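MlnE (Bacillus amyloliquefaciens subsp. plantarum, PDB 5D2E) is a macrolactin assembly-line polyketide synthase whose N-terminal portion, the piece crystallised here, is a B-type ketoreductase that binds NADP. Local coordinates at residues A133-F137 and E183-Y188. Residues are numbered along the deposited sequence; the frame is centred on the assembly and turned at random.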
ATOM      1  N   ALA A 133      16.396   2.208   4.157  1.00 29.67           N
ATOM      2  CA  ALA A 133      15.448   1.048   4.213  1.00 30.21           C
ATOM      3  C   ALA A 133      16.117  -0.280   3.935  1.00 30.03           C
ATOM      4  O   ALA A 133      16.223  -0.726   2.753  1.00 32.26           O
ATOM      5  CB  ALA A 133      14.284   1.257   3.266  1.00 29.34           C
ATOM      6  N   ALA A 134      16.610  -0.872   5.030  1.00 32.03           N
ATOM      7  CA  ALA A 134      17.165  -2.198   4.977  1.00 34.74           C
ATOM      8  C   ALA A 134      16.776  -3.008   6.181  1.00 34.31           C
ATOM      9  O   ALA A 134      16.107  -2.533   7.093  1.00 35.67           O
ATOM     10  CB  ALA A 134      18.710  -2.151   4.738  1.00 36.06           C
ATOM     11  N   GLY A 135      17.138  -4.286   6.169  1.00 32.94           N
ATOM     12  CA  GLY A 135      16.703  -5.182   7.257  1.00 32.23           C
ATOM     13  C   GLY A 135      15.477  -5.956   6.771  1.00 32.99           C
ATOM     14  O   GLY A 135      14.685  -5.424   5.969  1.00 29.98           O
ATOM     15  N   LEU A 136      15.346  -7.201   7.231  1.00 29.88           N
ATOM     16  CA  LEU A 136      14.269  -8.096   6.834  1.00 30.71           C
ATOM     17  C   LEU A 136      12.948  -7.667   7.447  1.00 29.39           C
ATOM     18  O   LEU A 136      12.855  -7.264   8.601  1.00 27.72           O
ATOM     19  CB  LEU A 136      14.540  -9.541   7.310  1.00 32.59           C
ATOM     20  CG  LEU A 136      15.817 -10.240   6.789  1.00 37.99           C
ATOM     21  CD1 LEU A 136      15.963 -11.668   7.301  1.00 41.27           C
ATOM     22  CD2 LEU A 136      15.760 -10.280   5.290  1.00 39.58           C
ATOM     23  N   PHE A 137      11.883  -7.861   6.701  1.00 27.60           N
ATOM     24  CA  PHE A 137      10.561  -7.705   7.270  1.00 26.57           C
ATOM     25  C   PHE A 137      10.280  -8.889   8.160  1.00 28.61           C
ATOM     26  O   PHE A 137      10.586 -10.026   7.813  1.00 28.94           O
ATOM     27  CB  PHE A 137       9.528  -7.620   6.140  1.00 27.28           C
ATOM     28  CG  PHE A 137       8.102  -7.654   6.635  1.00 27.89           C
ATOM     29  CD1 PHE A 137       7.455  -8.879   6.830  1.00 25.14           C
ATOM     30  CD2 PHE A 137       7.418  -6.459   6.957  1.00 27.57           C
ATOM     31  CE1 PHE A 137       6.140  -8.910   7.330  1.00 29.73           C
ATOM     32  CE2 PHE A 137       6.144  -6.502   7.450  1.00 30.33           C
ATOM     33  CZ  PHE A 137       5.505  -7.711   7.654  1.00 29.05           C
ATOM     34  N   GLU A 183      12.500 -13.311  -0.399  1.00 26.08           N
ATOM     35  CA  GLU A 183      12.048 -12.435   0.656  1.00 27.45           C
ATOM     36  C   GLU A 183      11.087 -11.387   0.140  1.00 25.50           C
ATOM     37  O   GLU A 183      11.053 -11.081  -1.054  1.00 27.15           O
ATOM     38  CB  GLU A 183      13.245 -11.742   1.298  1.00 28.83           C
ATOM     39  CG  GLU A 183      14.305 -12.708   1.748  1.00 35.95           C
ATOM     40  CD  GLU A 183      14.003 -13.527   3.003  1.00 48.79           C
ATOM     41  OE1 GLU A 183      13.143 -13.151   3.877  1.00 46.71           O
ATOM     42  OE2 GLU A 183      14.700 -14.593   3.134  1.00 68.80           O
ATOM     43  N   VAL A 184      10.390 -10.751   1.081  1.00 25.84           N
ATOM     44  CA  VAL A 184       9.410  -9.726   0.759  1.00 26.63           C
ATOM     45  C   VAL A 184       9.596  -8.511   1.670  1.00 26.29           C
ATOM     46  O   VAL A 184       9.985  -8.637   2.813  1.00 27.11           O
ATOM     47  CB  VAL A 184       7.971 -10.277   0.922  1.00 27.24           C
ATOM     48  CG1 VAL A 184       7.771 -11.411  -0.060  1.00 31.49           C
ATOM     49  CG2 VAL A 184       7.704 -10.721   2.356  1.00 30.87           C
ATOM     50  N   GLN A 185       9.252  -7.344   1.149  1.00 25.65           N
ATOM     51  CA  GLN A 185       9.331  -6.070   1.881  1.00 23.59           C
ATOM     52  C   GLN A 185       8.019  -5.250   1.700  1.00 24.65           C
ATOM     53  O   GLN A 185       7.989  -4.261   0.948  1.00 25.68           O
ATOM     54  CB  GLN A 185      10.513  -5.282   1.390  1.00 25.52           C
ATOM     55  CG  GLN A 185      11.875  -5.864   1.762  1.00 26.07           C
ATOM     56  CD  GLN A 185      12.282  -5.657   3.216  1.00 25.36           C
ATOM     57  OE1 GLN A 185      11.459  -5.582   4.108  1.00 26.97           O
ATOM     58  NE2 GLN A 185      13.591  -5.635   3.443  1.00 26.78           N
ATOM     59  N   PRO A 186       6.950  -5.681   2.360  1.00 25.83           N
ATOM     60  CA  PRO A 186       5.637  -5.023   2.197  1.00 26.65           C
ATOM     61  C   PRO A 186       5.626  -3.593   2.623  1.00 25.05           C
ATOM     62  O   PRO A 186       5.016  -2.792   1.958  1.00 28.95           O
ATOM     63  CB  PRO A 186       4.677  -5.845   3.055  1.00 27.81           C
ATOM     64  CG  PRO A 186       5.423  -7.025   3.527  1.00 29.49           C
ATOM     65  CD  PRO A 186       6.884  -6.882   3.219  1.00 27.66           C
ATOM     66  N   ILE A 187       6.357  -3.275   3.676  1.00 26.62           N
ATOM     67  CA  ILE A 187       6.459  -1.894   4.151  1.00 25.62           C
ATOM     68  C   ILE A 187       7.305  -1.057   3.197  1.00 26.63           C
ATOM     69  O   ILE A 187       6.837  -0.032   2.619  1.00 25.34           O
ATOM     70  CB  ILE A 187       6.963  -1.839   5.587  1.00 23.43           C
ATOM     71  CG1 ILE A 187       5.912  -2.385   6.504  1.00 25.00           C
ATOM     72  CG2 ILE A 187       7.329  -0.439   6.022  1.00 26.08           C
ATOM     73  CD1 ILE A 187       6.303  -2.487   7.966  1.00 24.77           C
ATOM     74  N   TYR A 188       8.510  -1.533   2.889  1.00 22.79           N
ATOM     75  CA  TYR A 188       9.348  -0.692   2.077  1.00 22.02           C
ATOM     76  C   TYR A 188       8.799  -0.519   0.661  1.00 25.46           C
ATOM     77  O   TYR A 188       8.918   0.550   0.076  1.00 26.01           O
ATOM     78  CB  TYR A 188      10.774  -1.213   2.040  1.00 23.74           C
ATOM     79  CG  TYR A 188      11.501  -1.257   3.328  1.00 22.38           C
ATOM     80  CD1 TYR A 188      11.261  -0.355   4.309  1.00 25.48           C
ATOM     81  CD2 TYR A 188      12.544  -2.165   3.538  1.00 23.48           C
ATOM     82  CE1 TYR A 188      11.976  -0.364   5.497  1.00 24.89           C
ATOM     83  CE2 TYR A 188      13.267  -2.171   4.699  1.00 25.19           C
ATOM     84  CZ  TYR A 188      13.017  -1.262   5.684  1.00 25.53           C
ATOM     85  OH  TYR A 188      13.758  -1.215   6.864  1.00 25.29           O
TER
HETATM   86  O   HOH W   1      12.337  -9.052   3.984  1.00 27.85           O
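Tyr188 reaches out from the first turn of helix 186-201 to the loop and donates a hydrogen bond to the carbonyl O of Ala134, 2.7 Å from Tyr188 OH. The acceptor lies at the edge of the phenol, in its plane, whereas the hydroxyl stands 39° out of the carbonyl plane. Ala133 settles on the same ring: its CB is 3.5 Å from the ring centroid, almost on the normal, a CH-pi contact over the face. Beside it Gln185, the N-cap residue of the helix, starts out from a CA whose CB points away from the loop. With CG beside the backbone N and a second bend at chi2 (-75°), the chain doubles back and delivers its amide to Gly135. NE2 gives a nearly straight bond to Gly135 O, 2.8 Å long, with the acceptor lying in the amide plane. The amide is used on both atoms: NE2 also bonds to Glu178 O and OE1 accepts from Gln147 NE2, which together should fix its flip. Phe137 has CG anti to its backbone N (chi1 172°), which drops the ring onto the start of the helix. Pro186 CG sits over the ring centre, 3.9 Å from the centroid, while Ile187 CD1 meets the edge at CE2; Tyr434 adds a steep ring contact from helix 419-437. A water joins the backbones alongside, accepting from Phe137 N and donating to Val184 O. The contact therefore ties the loop that follows strand 127-133 to the start of the helix after strand 171-180. These neighbouring parallel strands and their helices belong to the Rossmann-like structural subdomain that accompanies the NADP-binding catalytic half in modular polyketide synthase ketoreductases.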